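Long-range contacts in alpha-L-arabinosidase (Xanthomonas axonopodis pv. citri, PDB 6D25), which probably hydrolyses alpha-L-arabinofuranosyl side groups of arabinoxylans, including those on internally di-substituted units, as a trimeric family GH51 glycoside hydrolase: residues 217-222 / 254-259; 470-475 / 493-498; 56-61 / 374-379. All coordinates share one frame; numbering follows the deposited sequence.

Contact 1: residues 217-222 / 254-259; sequences DVFRRY and REASKF
Two successive outer helices of the (beta/alpha)8 barrel meet where F219 and R220 of helix 212-224 lie against A256 and F259, in the segment that carries on from helix 246-256. The F219 ring, its CG anti to the backbone N (chi1 169°), presents an edge: CD2 lies 3.9 Å from A256 CB, and CZ stands 3.5 Å from F259 O. R220 illustrates how one long side chain can serve both apolar and polar neighbours. R220 CG packs 3.9 Å from A256 CB, while F259 CE2 comes over one face of the guanidinium, 4.2 Å from R220 NE, with the two planes 31° apart. The salt bridge from R220 NH1 to E255 OE1 is long, 3.8 Å, with the guanidinium and carboxylate planes nearly parallel. E255 OE2 is more firmly held, accepting R254 NE at 2.9 Å on the anti side of the carboxylate. R220 NE has its own partner across the trimer interface, N209 O of the second subunit. Strand 235-238 runs between these helices in sequence, and F219 reaches inward past the contact to V199 on strand 196-199, tying the helical layer to the barrel wall.

Contact 2: residues 470-475 / 493-498; sequences GQILTA and VAFKGA
V493 O takes two contacts from the strand facing it: I472 N donates to it at 2.9 Å, nearly in line with the C=O bond, and Q471 CA adds a CA-H...O contact at 3.2 Å. The return bond, V493 N to I472 O at 3.1 Å, completes an antiparallel hydrogen-bonded pair; Q471 and A494 form the adjoining non-hydrogen-bonded pair. Next along, F495 N gives a nearly straight bond (171°) to G470 O, met from above the carbonyl plane, and a water joins G470 N to F495 O. The side chains show how a short ladder is dressed on both faces. On one, I472 CG2 touches V493 CG2 at 3.7 Å, and I472 CB lies 3.9 Å from CD1 of F495, whose ring has G497 N above its centre. On the other, Q471 folds back at chi2 (-85°), laying its amide across the V493-A494 peptide with NE2 3.4 Å from A494 CA. Strand 468-473 is thus flanked by the short strand 493-494 and by strand 513-519, whose V515 and L517 back I472 and F495 respectively, while L473 and Q471 rest on helix 393-400.

Contact 3: residues 56-61 / 374-379; sequences LGTGIY and MVNVLQ
N376 reaches across to the backbone of T58 with its amide nitrogen, ND2 donating to T58 O at 3.0 Å in an almost perfectly straight bond (177°). The acceptor lies in the plane of the N376 amide, yet the donor stands well above the carbonyl plane of T58, so the bond is ideal from one side only. With CG anti to its own carbonyl carbon (chi1 -73°), N376 sends ND2 toward T58, while OD1 accepts from T384 N; held at both ends, the amide has little freedom to flip. T58 turns OG1 into the crowded position between its backbone N and carbonyl carbon, where it sits 3.3 Å from N376 CB. OG1 is equally close to ND2, but the angle is too poor for a hydrogen bond.

These loops follow the first and last strands of the parallel barrel, 51-52 and 366-371, and their meeting illustrates how a (beta/alpha)8 fold closes its ring. This is the end of the barrel where such enzymes carry their active sites, and a glycerol bound near L56 is consistent with a pocket here.

Residues 56-59 form a type II' beta turn, whose G59 N bonds L56 O at 2.9 Å. V377 divides its branches over that turn. V377 CG1, anti to the backbone N, meets L56 CD2 at 4.0 Å; V377 CG2 lies 3.4 Å from L56 O and 3.8 Å from G59 CA. G59 CA also makes a CA-H...O contact of 3.1 Å with V375 O. Two waters bridge the loops, one accepting from T58 N and donating to N376 O, the other accepting from V375 N and lying within bonding distance of G59 O, one of several acceptors around it.

The three contacts sample different levels of one two-domain architecture. Contact 3 spans most of the barrel sequence, joining loops after its first and eighth strands, and contact 1 falls within that span, between helices on either side of strand 235-238 in sequence. Contact 2 follows later, in the mixed sheet built largely from the C-terminal part of the chain. None touches another: centres of contacts 1 and 2 lie about 48 Å apart, while the centre of contact 3 is about 32 Å from that of contact 1 and about 30 Å from that of contact 2. The contacts thus belong to three separate places: barrel seam, helical layer at the trimer interface, and mixed sheet, with only contact 1 touching neighbouring subunits.

Contact 1: residues 217-222 / 254-259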
loop_
_atom_site.group_PDB
_atom_site.type_symbol
_atom_site.label_atom_id
_atom_site.label_comp_id
_atom_site.label_asym_id
_atom_site.label_seq_id
_atom_site.Cartn_x
_atom_site.Cartn_y
_atom_site.Cartn_z
ATOM N N ASP A 217 2.062 -0.653 -10.592
ATOM C CA ASP A 217 1.056 0.175 -9.892
ATOM C C ASP A 217 1.701 0.917 -8.732
ATOM O O ASP A 217 1.491 2.135 -8.530
ATOM C CB ASP A 217 -0.131 -0.669 -9.426
ATOM C CG ASP A 217 -1.047 -1.122 -10.544
ATOM O OD1 ASP A 217 -1.194 -0.373 -11.547
ATOM O OD2 ASP A 217 -1.655 -2.210 -10.402
ATOM N N VAL A 218 2.515 0.207 -7.958
ATOM C CA VAL A 218 3.175 0.809 -6.813
ATOM C C VAL A 218 4.155 1.915 -7.271
ATOM O O VAL A 218 4.191 3.007 -6.697
ATOM C CB VAL A 218 3.884 -0.272 -5.982
ATOM C CG1 VAL A 218 4.761 0.328 -4.909
ATOM C CG2 VAL A 218 2.876 -1.207 -5.343
ATOM N N PHE A 219 4.948 1.636 -8.291
ATOM C CA PHE A 219 5.877 2.624 -8.841
ATOM C C PHE A 219 5.101 3.875 -9.296
ATOM O O PHE A 219 5.478 4.991 -8.938
ATOM C CB PHE A 219 6.723 2.057 -9.997
ATOM C CG PHE A 219 7.464 3.149 -10.720
ATOM C CD1 PHE A 219 8.531 3.806 -10.137
ATOM C CD2 PHE A 219 6.996 3.611 -11.935
ATOM C CE1 PHE A 219 9.139 4.879 -10.772
ATOM C CE2 PHE A 219 7.613 4.675 -12.586
ATOM C CZ PHE A 219 8.661 5.323 -11.976
ATOM N N ARG A 220 4.073 3.683 -10.102
ATOM C CA ARG A 220 3.282 4.824 -10.592
ATOM C C ARG A 220 2.799 5.708 -9.427
ATOM O O ARG A 220 2.835 6.952 -9.516
ATOM C CB ARG A 220 2.107 4.326 -11.438
ATOM C CG ARG A 220 2.544 3.873 -12.829
ATOM C CD ARG A 220 1.475 3.161 -13.582
ATOM N NE ARG A 220 0.283 3.974 -13.790
ATOM C CZ ARG A 220 -0.614 3.768 -14.716
ATOM N NH1 ARG A 220 -0.484 2.720 -15.554
ATOM N NH2 ARG A 220 -1.697 4.555 -14.713
ATOM N N ARG A 221 2.316 5.079 -8.353
ATOM C CA ARG A 221 1.814 5.792 -7.196
ATOM C C ARG A 221 2.961 6.490 -6.468
ATOM O O ARG A 221 2.880 7.712 -6.199
ATOM C CB ARG A 221 1.105 4.845 -6.237
ATOM C CG ARG A 221 0.613 5.456 -4.938
ATOM C CD ARG A 221 -0.093 4.392 -4.147
ATOM N NE ARG A 221 -0.720 4.885 -2.933
ATOM C CZ ARG A 221 -1.385 4.125 -2.074
ATOM N NH1 ARG A 221 -1.418 2.789 -2.218
ATOM N NH2 ARG A 221 -1.996 4.715 -1.052
ATOM N N TYR A 222 4.015 5.773 -6.098
ATOM C CA TYR A 222 5.032 6.360 -5.245
ATOM C C TYR A 222 5.816 7.465 -5.989
ATOM O O TYR A 222 6.201 8.489 -5.367
ATOM C CB TYR A 222 6.005 5.304 -4.722
ATOM C CG TYR A 222 5.531 4.544 -3.512
ATOM C CD1 TYR A 222 4.422 3.718 -3.573
ATOM C CD2 TYR A 222 6.141 4.710 -2.270
ATOM C CE1 TYR A 222 3.962 3.046 -2.458
ATOM C CE2 TYR A 222 5.699 4.043 -1.151
ATOM C CZ TYR A 222 4.600 3.207 -1.239
ATOM O OH TYR A 222 4.129 2.526 -0.128
ATOM N N ARG A 254 5.374 -0.969 -20.633
ATOM C CA ARG A 254 4.010 -0.851 -21.141
ATOM C C ARG A 254 3.183 0.030 -20.181
ATOM O O ARG A 254 2.409 0.868 -20.610
ATOM C CB ARG A 254 3.312 -2.208 -21.252
ATOM C CG ARG A 254 1.887 -2.190 -21.783
ATOM C CD ARG A 254 1.330 -3.633 -21.756
ATOM N NE ARG A 254 0.966 -4.051 -20.392
ATOM C CZ ARG A 254 1.072 -5.284 -19.895
ATOM N NH1 ARG A 254 1.515 -6.290 -20.635
ATOM N NH2 ARG A 254 0.678 -5.520 -18.651
ATOM N N GLU A 255 3.321 -0.196 -18.884
ATOM C CA GLU A 255 2.433 0.395 -17.909
ATOM C C GLU A 255 2.949 1.746 -17.410
ATOM O O GLU A 255 2.134 2.547 -16.952
ATOM C CB GLU A 255 2.195 -0.505 -16.684
ATOM C CG GLU A 255 1.466 -1.769 -17.006
ATOM C CD GLU A 255 0.084 -1.547 -17.643
ATOM O OE1 GLU A 255 -0.609 -0.635 -17.257
ATOM O OE2 GLU A 255 -0.297 -2.332 -18.496
ATOM N N ALA A 256 4.240 2.010 -17.446
ATOM C CA ALA A 256 4.772 3.150 -16.678
ATOM C C ALA A 256 5.866 3.946 -17.413
ATOM O O ALA A 256 6.466 4.836 -16.759
ATOM C CB ALA A 256 5.299 2.668 -15.336
ATOM N N SER A 257 6.164 3.672 -18.686
ATOM C CA SER A 257 7.301 4.343 -19.331
ATOM C C SER A 257 7.183 5.873 -19.277
ATOM O O SER A 257 8.225 6.569 -19.216
ATOM C CB SER A 257 7.505 3.889 -20.772
ATOM O OG SER A 257 6.377 4.231 -21.555
ATOM N N LYS A 258 5.975 6.420 -19.284
ATOM C CA LYS A 258 5.818 7.899 -19.280
ATOM C C LYS A 258 6.180 8.500 -17.920
ATOM O O LYS A 258 6.326 9.692 -17.862
ATOM C CB LYS A 258 4.405 8.300 -19.672
ATOM C CG LYS A 258 4.223 8.037 -21.173
ATOM C CD LYS A 258 2.844 8.193 -21.707
ATOM C CE LYS A 258 2.680 7.426 -23.009
ATOM N NZ LYS A 258 1.317 7.616 -23.554
ATOM N N PHE A 259 6.341 7.690 -16.871
ATOM C CA PHE A 259 6.587 8.238 -15.541
ATOM C C PHE A 259 8.016 8.000 -15.059
ATOM O O PHE A 259 8.281 8.216 -13.869
ATOM C CB PHE A 259 5.609 7.640 -14.533
ATOM C CG PHE A 259 4.180 7.935 -14.862
ATOM C CD1 PHE A 259 3.697 9.239 -14.742
ATOM C CD2 PHE A 259 3.356 6.957 -15.372
ATOM C CE1 PHE A 259 2.382 9.532 -15.090
ATOM C CE2 PHE A 259 2.033 7.242 -15.677
ATOM C CZ PHE A 259 1.553 8.535 -15.563
#

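Contact 2: residues 470-475 / 493-498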
loop_
_atom_site.group_PDB
_atom_site.type_symbol
_atom_site.label_atom_id
_atom_site.label_comp_id
_atom_site.label_asym_id
_atom_site.label_seq_id
_atom_site.Cartn_x
_atom_site.Cartn_y
_atom_site.Cartn_z
ATOM N N GLY A 470 50.503 3.879 -24.171
ATOM C CA GLY A 470 49.447 3.178 -23.471
ATOM C C GLY A 470 49.887 2.634 -22.145
ATOM O O GLY A 470 51.050 2.736 -21.763
ATOM N N GLN A 471 48.908 2.026 -21.477
ATOM C CA GLN A 471 49.114 1.351 -20.228
ATOM C C GLN A 471 48.573 -0.079 -20.306
ATOM O O GLN A 471 47.655 -0.361 -21.061
ATOM C CB GLN A 471 48.363 2.120 -19.131
ATOM C CG GLN A 471 48.912 3.509 -18.863
ATOM C CD GLN A 471 50.062 3.512 -17.882
ATOM O OE1 GLN A 471 49.949 3.133 -16.700
ATOM N NE2 GLN A 471 51.199 3.980 -18.361
ATOM N N ILE A 472 49.171 -0.956 -19.514
ATOM C CA ILE A 472 48.789 -2.368 -19.460
ATOM C C ILE A 472 48.533 -2.742 -18.006
ATOM O O ILE A 472 49.309 -2.398 -17.130
ATOM C CB ILE A 472 49.826 -3.313 -20.101
ATOM C CG1 ILE A 472 49.337 -4.765 -20.040
ATOM C CG2 ILE A 472 51.231 -3.144 -19.505
ATOM C CD1 ILE A 472 50.093 -5.709 -20.966
ATOM N N LEU A 473 47.428 -3.441 -17.811
ATOM C CA LEU A 473 47.108 -4.078 -16.558
ATOM C C LEU A 473 47.135 -5.599 -16.755
ATOM O O LEU A 473 46.340 -6.136 -17.538
ATOM C CB LEU A 473 45.738 -3.604 -16.094
ATOM C CG LEU A 473 45.333 -4.021 -14.678
ATOM C CD1 LEU A 473 46.284 -3.377 -13.644
ATOM C CD2 LEU A 473 43.912 -3.548 -14.401
ATOM N N THR A 474 48.080 -6.236 -16.071
ATOM C CA THR A 474 48.271 -7.667 -16.131
ATOM C C THR A 474 48.989 -8.083 -14.836
ATOM O O THR A 474 49.209 -7.261 -13.927
ATOM C CB THR A 474 48.998 -8.102 -17.422
ATOM O OG1 THR A 474 48.926 -9.526 -17.572
ATOM C CG2 THR A 474 50.443 -7.677 -17.469
ATOM N N ALA A 475 49.325 -9.345 -14.771
ATOM C CA ALA A 475 50.069 -9.913 -13.660
ATOM C C ALA A 475 50.673 -11.227 -14.153
ATOM O O ALA A 475 50.232 -11.749 -15.177
ATOM C CB ALA A 475 49.181 -10.122 -12.445
ATOM N N VAL A 493 51.038 -0.268 -15.693
ATOM C CA VAL A 493 52.349 0.261 -16.019
ATOM C C VAL A 493 52.363 0.655 -17.499
ATOM O O VAL A 493 51.445 0.261 -18.260
ATOM C CB VAL A 493 53.447 -0.780 -15.715
ATOM C CG1 VAL A 493 53.506 -1.128 -14.241
ATOM C CG2 VAL A 493 53.332 -2.034 -16.624
ATOM N N ALA A 494 53.403 1.375 -17.902
ATOM C CA ALA A 494 53.550 1.767 -19.302
ATOM C C ALA A 494 53.585 0.527 -20.203
ATOM O O ALA A 494 54.246 -0.452 -19.895
ATOM C CB ALA A 494 54.778 2.634 -19.499
ATOM N N PHE A 495 52.843 0.568 -21.296
ATOM C CA PHE A 495 52.779 -0.514 -22.254
ATOM C C PHE A 495 53.611 -0.132 -23.479
ATOM O O PHE A 495 53.403 0.934 -24.064
ATOM C CB PHE A 495 51.337 -0.755 -22.708
ATOM C CG PHE A 495 51.163 -1.821 -23.767
ATOM C CD1 PHE A 495 51.590 -3.111 -23.537
ATOM C CD2 PHE A 495 50.525 -1.540 -24.973
ATOM C CE1 PHE A 495 51.402 -4.100 -24.492
ATOM C CE2 PHE A 495 50.352 -2.526 -25.939
ATOM C CZ PHE A 495 50.785 -3.807 -25.687
ATOM N N LYS A 496 54.476 -1.040 -23.898
ATOM C CA LYS A 496 55.447 -0.776 -24.981
ATOM C C LYS A 496 55.139 -1.616 -26.221
ATOM O O LYS A 496 55.915 -1.566 -27.136
ATOM C CB LYS A 496 56.866 -1.021 -24.438
ATOM C CG LYS A 496 57.283 0.104 -23.506
ATOM C CD LYS A 496 58.174 -0.295 -22.328
ATOM C CE LYS A 496 58.041 0.706 -21.172
ATOM N NZ LYS A 496 58.197 0.107 -19.814
ATOM N N GLY A 497 54.015 -2.333 -26.264
ATOM C CA GLY A 497 53.790 -3.309 -27.323
ATOM C C GLY A 497 52.856 -2.840 -28.445
ATOM O O GLY A 497 52.437 -3.641 -29.266
ATOM N N ALA A 498 52.542 -1.537 -28.517
ATOM C CA ALA A 498 51.792 -0.956 -29.598
ATOM C C ALA A 498 52.711 -0.123 -30.519
ATOM O O ALA A 498 53.580 0.600 -30.045
ATOM C CB ALA A 498 50.708 -0.079 -29.046
HETATM O O HOH W 1 53.424 3.546 -23.545
#

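Contact 3: residues 56-61 / 374-379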
loop_
_atom_site.group_PDB
_atom_site.type_symbol
_atom_site.label_atom_id
_atom_site.label_comp_id
_atom_site.label_asym_id
_atom_site.label_seq_id
_atom_site.Cartn_x
_atom_site.Cartn_y
_atom_site.Cartn_z
ATOM N N LEU A 56 26.200 -2.111 4.342
ATOM C CA LEU A 56 26.439 -3.548 4.250
ATOM C C LEU A 56 27.866 -3.816 4.746
ATOM O O LEU A 56 28.807 -3.243 4.193
ATOM C CB LEU A 56 26.270 -3.974 2.782
ATOM C CG LEU A 56 26.119 -5.469 2.508
ATOM C CD1 LEU A 56 25.612 -5.693 1.093
ATOM C CD2 LEU A 56 27.387 -6.277 2.772
ATOM N N GLY A 57 28.010 -4.661 5.757
ATOM C CA GLY A 57 29.321 -5.061 6.242
ATOM C C GLY A 57 30.145 -3.855 6.664
ATOM O O GLY A 57 29.664 -3.004 7.461
ATOM N N THR A 58 31.343 -3.718 6.103
ATOM C CA THR A 58 32.209 -2.604 6.391
ATOM C C THR A 58 32.265 -1.644 5.193
ATOM O O THR A 58 33.222 -0.849 5.053
ATOM C CB THR A 58 33.590 -3.080 6.853
ATOM O OG1 THR A 58 34.129 -3.887 5.806
ATOM C CG2 THR A 58 33.558 -3.810 8.177
ATOM N N GLY A 59 31.242 -1.670 4.327
ATOM C CA GLY A 59 31.218 -0.814 3.185
ATOM C C GLY A 59 31.053 0.648 3.516
ATOM O O GLY A 59 31.585 1.498 2.790
ATOM N N ILE A 60 30.327 0.952 4.591
ATOM C CA ILE A 60 30.164 2.320 5.042
ATOM C C ILE A 60 30.999 2.540 6.303
ATOM O O ILE A 60 31.859 3.436 6.328
ATOM C CB ILE A 60 28.672 2.644 5.282
ATOM C CG1 ILE A 60 27.881 2.577 3.972
ATOM C CG2 ILE A 60 28.521 3.980 5.972
ATOM C CD1 ILE A 60 28.213 3.609 2.970
ATOM N N TYR A 61 30.730 1.761 7.320
ATOM C CA TYR A 61 31.427 1.882 8.605
ATOM C C TYR A 61 32.782 1.174 8.491
ATOM O O TYR A 61 32.822 -0.053 8.421
ATOM C CB TYR A 61 30.576 1.310 9.760
ATOM C CG TYR A 61 29.272 2.074 9.876
ATOM C CD1 TYR A 61 29.268 3.387 10.329
ATOM C CD2 TYR A 61 28.077 1.529 9.442
ATOM C CE1 TYR A 61 28.110 4.149 10.317
ATOM C CE2 TYR A 61 26.917 2.284 9.433
ATOM C CZ TYR A 61 26.928 3.596 9.914
ATOM O OH TYR A 61 25.785 4.331 9.960
ATOM N N MET A 374 31.246 -0.339 -3.495
ATOM C CA MET A 374 32.308 0.626 -3.652
ATOM C C MET A 374 33.523 0.257 -2.784
ATOM O O MET A 374 34.654 0.262 -3.304
ATOM C CB MET A 374 31.812 2.041 -3.315
ATOM C CG MET A 374 32.768 3.137 -3.722
ATOM S SD MET A 374 32.055 4.791 -3.477
ATOM C CE MET A 374 32.062 4.895 -1.691
ATOM N N VAL A 375 33.332 0.003 -1.476
ATOM C CA VAL A 375 34.415 -0.296 -0.568
ATOM C C VAL A 375 34.078 -1.555 0.236
ATOM O O VAL A 375 32.961 -1.662 0.729
ATOM C CB VAL A 375 34.694 0.883 0.385
ATOM C CG1 VAL A 375 35.935 0.641 1.241
ATOM C CG2 VAL A 375 34.826 2.193 -0.360
ATOM N N ASN A 376 34.993 -2.506 0.313
ATOM C CA ASN A 376 34.917 -3.660 1.247
ATOM C C ASN A 376 33.804 -4.665 0.907
ATOM O O ASN A 376 33.637 -5.621 1.682
ATOM C CB ASN A 376 34.755 -3.188 2.693
ATOM C CG ASN A 376 36.037 -2.605 3.237
ATOM O OD1 ASN A 376 37.117 -3.049 2.807
ATOM N ND2 ASN A 376 35.926 -1.664 4.168
ATOM N N VAL A 377 33.039 -4.468 -0.161
ATOM C CA VAL A 377 31.820 -5.272 -0.404
ATOM C C VAL A 377 31.807 -5.655 -1.888
ATOM O O VAL A 377 31.972 -4.789 -2.771
ATOM C CB VAL A 377 30.562 -4.456 -0.063
ATOM C CG1 VAL A 377 29.294 -5.146 -0.510
ATOM C CG2 VAL A 377 30.506 -4.138 1.428
ATOM N N LEU A 378 31.596 -6.941 -2.132
ATOM C CA LEU A 378 31.520 -7.497 -3.476
ATOM C C LEU A 378 32.720 -7.025 -4.315
ATOM O O LEU A 378 33.805 -7.152 -3.815
ATOM C CB LEU A 378 30.141 -7.179 -4.071
ATOM C CG LEU A 378 28.995 -7.982 -3.448
ATOM C CD1 LEU A 378 27.645 -7.492 -3.928
ATOM C CD2 LEU A 378 29.128 -9.469 -3.723
ATOM N N GLN A 379 32.531 -6.533 -5.547
ATOM C CA GLN A 379 33.658 -6.264 -6.468
ATOM C C GLN A 379 34.178 -4.848 -6.211
ATOM O O GLN A 379 34.038 -3.965 -7.070
ATOM C CB GLN A 379 33.255 -6.446 -7.933
ATOM C CG GLN A 379 34.470 -6.442 -8.859
ATOM C CD GLN A 379 34.175 -6.728 -10.318
ATOM O OE1 GLN A 379 33.095 -7.239 -10.655
ATOM N NE2 GLN A 379 35.141 -6.437 -11.182
HETATM O O HOH W 2 32.004 -5.839 4.060
HETATM O O HOH W 3 31.004 0.933 -0.022
#